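PDB 7D6V: succinate dehydrogenase subunit A from Mycolicibacterium smegmatis, which probably oxidises succinate to fumarate as the FAD-carrying subunit of the Sdh1 succinate dehydrogenase, passing the electrons toward quinone. Local coordinates for residues Ala187-Leu199 with Gly527-Asp539. Numbering follows the deposited sequence.
Sequences AFGYYRETGNFVL and GRVFNPGWHLAID
The carbonyl oxygen of Gly195 is gripped side-on by Arg528, with NH1 at 2.9 Å and NE at 3.0 Å from Gly195 O. Both nitrogens reach it from the same face of the carbonyl plane, while the oxygen itself lies almost exactly in the guanidinium plane. A bend in the arginine chain at chi3 (71°) turns the group flat onto the ring of Phe197, the planes 22° apart and NH1 lying over the rim of one face, a cation-pi stack. Gly195 belongs to the turn of the beta hairpin formed by strands 184-191 and 197-200 in the FAD-binding domain; the turn docks against the start of helix 532-556, in the C-terminal family region. Beside Gly195, whose CA meets the edge of the Trp534 ring, Tyr190, Trp534 and His535 form an aromatic cluster: Trp534 meets Tyr190 obliquely, and its NE1 is hydrogen-bonded to Val468 O. The His535 ring is nearly parallel to that of Tyr190 but slid aside, the planes at 26°. Ile538 CD1 touches Tyr190 CE1 at 3.7 Å. On the far flank of the turn, Phe530 CE1 sits over the centre of the Arg192 guanidinium, 3.3 Å from Arg192 CZ, and Phe530 also packs on Ala49 of the iron-sulfur subunit.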
# COMPACT_ATOMS: atom_id res chain seq x y z
N ALA A 187 -6.74 3.11 30.47
CA ALA A 187 -5.62 2.42 29.86
C ALA A 187 -4.34 3.21 30.10
O ALA A 187 -4.34 4.44 30.09
CB ALA A 187 -5.83 2.23 28.35
N PHE A 188 -3.25 2.48 30.33
CA PHE A 188 -1.94 3.06 30.58
C PHE A 188 -0.97 2.60 29.51
O PHE A 188 -0.94 1.42 29.16
CB PHE A 188 -1.43 2.67 31.97
CG PHE A 188 -0.06 3.17 32.29
CD1 PHE A 188 0.12 4.42 32.85
CD2 PHE A 188 1.06 2.39 32.05
CE1 PHE A 188 1.39 4.88 33.15
CE2 PHE A 188 2.32 2.85 32.34
CZ PHE A 188 2.48 4.10 32.89
N GLY A 189 -0.18 3.53 28.98
CA GLY A 189 0.77 3.17 27.95
C GLY A 189 1.86 4.21 27.82
O GLY A 189 2.00 5.09 28.67
N TYR A 190 2.62 4.10 26.74
CA TYR A 190 3.73 5.00 26.50
C TYR A 190 3.73 5.44 25.04
O TYR A 190 3.22 4.74 24.16
CB TYR A 190 5.09 4.36 26.84
CG TYR A 190 5.41 3.14 26.01
CD1 TYR A 190 5.03 1.87 26.42
CD2 TYR A 190 6.10 3.26 24.81
CE1 TYR A 190 5.32 0.76 25.66
CE2 TYR A 190 6.39 2.15 24.04
CZ TYR A 190 6.00 0.91 24.47
OH TYR A 190 6.29 -0.20 23.72
N TYR A 191 4.30 6.61 24.80
CA TYR A 191 4.56 7.08 23.45
C TYR A 191 5.85 6.46 22.93
O TYR A 191 6.87 6.48 23.62
CB TYR A 191 4.67 8.60 23.41
CG TYR A 191 3.37 9.33 23.64
CD1 TYR A 191 3.14 10.04 24.81
CD2 TYR A 191 2.38 9.35 22.67
CE1 TYR A 191 1.96 10.71 25.02
CE2 TYR A 191 1.20 10.02 22.86
CZ TYR A 191 1.00 10.70 24.04
OH TYR A 191 -0.18 11.38 24.24
N ARG A 192 5.80 5.89 21.73
CA ARG A 192 7.00 5.31 21.16
C ARG A 192 8.07 6.37 20.93
O ARG A 192 9.25 6.14 21.21
CB ARG A 192 6.68 4.59 19.85
CG ARG A 192 5.86 3.33 20.01
CD ARG A 192 5.85 2.54 18.71
NE ARG A 192 7.07 1.77 18.55
CZ ARG A 192 7.53 1.34 17.38
NH1 ARG A 192 6.87 1.61 16.26
NH2 ARG A 192 8.65 0.64 17.32
N GLU A 193 7.67 7.54 20.44
CA GLU A 193 8.64 8.56 20.04
C GLU A 193 9.48 9.04 21.22
O GLU A 193 10.70 9.18 21.11
CB GLU A 193 7.93 9.73 19.37
CG GLU A 193 8.75 11.00 19.30
CD GLU A 193 7.93 12.20 18.91
OE1 GLU A 193 6.69 12.08 18.84
OE2 GLU A 193 8.53 13.28 18.67
N THR A 194 8.83 9.31 22.35
CA THR A 194 9.50 9.93 23.48
C THR A 194 9.69 9.02 24.68
O THR A 194 10.51 9.32 25.54
CB THR A 194 8.74 11.18 23.93
OG1 THR A 194 7.36 10.86 24.14
CG2 THR A 194 8.84 12.28 22.89
N GLY A 195 8.95 7.92 24.75
CA GLY A 195 9.00 7.06 25.92
C GLY A 195 8.26 7.58 27.12
O GLY A 195 8.44 7.05 28.22
N ASN A 196 7.42 8.60 26.95
CA ASN A 196 6.69 9.20 28.05
C ASN A 196 5.36 8.50 28.25
O ASN A 196 4.77 7.95 27.32
CB ASN A 196 6.46 10.69 27.79
CG ASN A 196 7.70 11.52 28.01
OD1 ASN A 196 8.37 11.38 29.03
ND2 ASN A 196 8.02 12.38 27.06
N PHE A 197 4.87 8.53 29.49
CA PHE A 197 3.73 7.73 29.90
C PHE A 197 2.42 8.51 29.79
O PHE A 197 2.33 9.66 30.25
CB PHE A 197 3.92 7.20 31.32
CG PHE A 197 5.13 6.33 31.47
CD1 PHE A 197 5.42 5.37 30.52
CD2 PHE A 197 5.99 6.49 32.53
CE1 PHE A 197 6.53 4.57 30.64
CE2 PHE A 197 7.11 5.70 32.66
CZ PHE A 197 7.37 4.73 31.72
N VAL A 198 1.42 7.87 29.20
CA VAL A 198 0.11 8.45 28.98
C VAL A 198 -0.94 7.55 29.63
O VAL A 198 -0.89 6.32 29.49
CB VAL A 198 -0.18 8.67 27.48
CG1 VAL A 198 -0.04 7.37 26.70
CG2 VAL A 198 -1.55 9.28 27.28
N LEU A 199 -1.86 8.17 30.35
CA LEU A 199 -2.97 7.48 31.00
C LEU A 199 -4.28 8.01 30.43
O LEU A 199 -4.54 9.21 30.48
CB LEU A 199 -2.93 7.67 32.51
CG LEU A 199 -4.19 7.26 33.27
CD1 LEU A 199 -4.38 5.75 33.22
CD2 LEU A 199 -4.13 7.75 34.70
N GLY A 527 18.17 4.37 26.15
CA GLY A 527 17.23 5.21 26.85
C GLY A 527 15.79 4.90 26.49
O GLY A 527 15.46 3.77 26.12
N ARG A 528 14.92 5.90 26.60
CA ARG A 528 13.50 5.72 26.35
C ARG A 528 13.04 6.33 25.03
O ARG A 528 11.85 6.26 24.71
CB ARG A 528 12.68 6.29 27.51
CG ARG A 528 12.50 5.33 28.66
CD ARG A 528 12.21 6.06 29.95
NE ARG A 528 10.87 6.64 29.96
CZ ARG A 528 10.30 7.19 31.03
NH1 ARG A 528 9.08 7.69 30.95
NH2 ARG A 528 10.96 7.23 32.18
N VAL A 529 13.94 6.93 24.26
CA VAL A 529 13.57 7.63 23.04
C VAL A 529 13.52 6.59 21.92
O VAL A 529 14.54 6.22 21.35
CB VAL A 529 14.52 8.78 22.73
CG1 VAL A 529 14.19 9.40 21.38
CG2 VAL A 529 14.46 9.82 23.82
N PHE A 530 12.30 6.15 21.61
CA PHE A 530 11.96 5.20 20.54
C PHE A 530 12.97 4.05 20.51
O PHE A 530 13.75 3.88 19.57
CB PHE A 530 11.85 5.91 19.19
CG PHE A 530 11.41 5.00 18.07
CD1 PHE A 530 10.08 4.64 17.97
CD2 PHE A 530 12.30 4.49 17.15
CE1 PHE A 530 9.64 3.82 16.97
CE2 PHE A 530 11.86 3.65 16.15
CZ PHE A 530 10.53 3.32 16.06
N ASN A 531 13.00 3.30 21.61
CA ASN A 531 13.96 2.22 21.82
C ASN A 531 13.30 0.88 21.50
O ASN A 531 12.57 0.34 22.35
CB ASN A 531 14.46 2.25 23.26
CG ASN A 531 15.66 1.35 23.48
OD1 ASN A 531 15.99 0.52 22.64
ND2 ASN A 531 16.32 1.52 24.62
N PRO A 532 13.50 0.31 20.31
CA PRO A 532 12.80 -0.93 19.96
C PRO A 532 13.20 -2.14 20.79
O PRO A 532 12.41 -3.09 20.88
CB PRO A 532 13.14 -1.13 18.48
CG PRO A 532 14.34 -0.31 18.25
CD PRO A 532 14.31 0.83 19.20
N GLY A 533 14.39 -2.15 21.39
CA GLY A 533 14.73 -3.23 22.30
C GLY A 533 13.87 -3.21 23.56
O GLY A 533 13.41 -4.25 24.03
N TRP A 534 13.63 -2.01 24.09
CA TRP A 534 12.71 -1.85 25.21
C TRP A 534 11.30 -2.27 24.83
O TRP A 534 10.60 -2.93 25.61
CB TRP A 534 12.76 -0.39 25.68
CG TRP A 534 11.82 -0.03 26.78
CD1 TRP A 534 11.54 -0.76 27.89
CD2 TRP A 534 11.06 1.17 26.88
NE1 TRP A 534 10.64 -0.09 28.68
CE2 TRP A 534 10.33 1.10 28.08
CE3 TRP A 534 10.92 2.31 26.08
CZ2 TRP A 534 9.47 2.11 28.49
CZ3 TRP A 534 10.07 3.31 26.49
CH2 TRP A 534 9.35 3.21 27.68
N HIS A 535 10.86 -1.90 23.62
CA HIS A 535 9.53 -2.27 23.16
C HIS A 535 9.40 -3.78 23.03
O HIS A 535 8.37 -4.36 23.39
CB HIS A 535 9.24 -1.59 21.82
CG HIS A 535 9.43 -0.11 21.85
ND1 HIS A 535 9.59 0.64 20.70
CD2 HIS A 535 9.48 0.77 22.88
CE1 HIS A 535 9.73 1.91 21.02
NE2 HIS A 535 9.67 2.02 22.34
N LEU A 536 10.43 -4.45 22.51
CA LEU A 536 10.41 -5.90 22.41
C LEU A 536 10.39 -6.54 23.79
O LEU A 536 9.68 -7.54 24.01
CB LEU A 536 11.62 -6.38 21.61
CG LEU A 536 11.70 -7.88 21.31
CD1 LEU A 536 10.43 -8.35 20.64
CD2 LEU A 536 12.91 -8.18 20.46
N ALA A 537 11.16 -6.00 24.74
CA ALA A 537 11.15 -6.52 26.10
C ALA A 537 9.77 -6.39 26.72
O ALA A 537 9.35 -7.26 27.50
CB ALA A 537 12.19 -5.79 26.95
N ILE A 538 9.05 -5.31 26.41
CA ILE A 538 7.69 -5.16 26.93
C ILE A 538 6.74 -6.16 26.26
O ILE A 538 5.92 -6.78 26.93
CB ILE A 538 7.21 -3.71 26.75
CG1 ILE A 538 8.05 -2.77 27.62
CG2 ILE A 538 5.75 -3.58 27.12
CD1 ILE A 538 7.89 -1.32 27.24
N ASP A 539 6.84 -6.31 24.94
CA ASP A 539 5.97 -7.24 24.21
C ASP A 539 6.19 -8.69 24.60
O ASP A 539 5.28 -9.52 24.43
CB ASP A 539 6.18 -7.09 22.70
CG ASP A 539 5.73 -5.74 22.18
OD1 ASP A 539 4.69 -5.23 22.64
OD2 ASP A 539 6.42 -5.20 21.29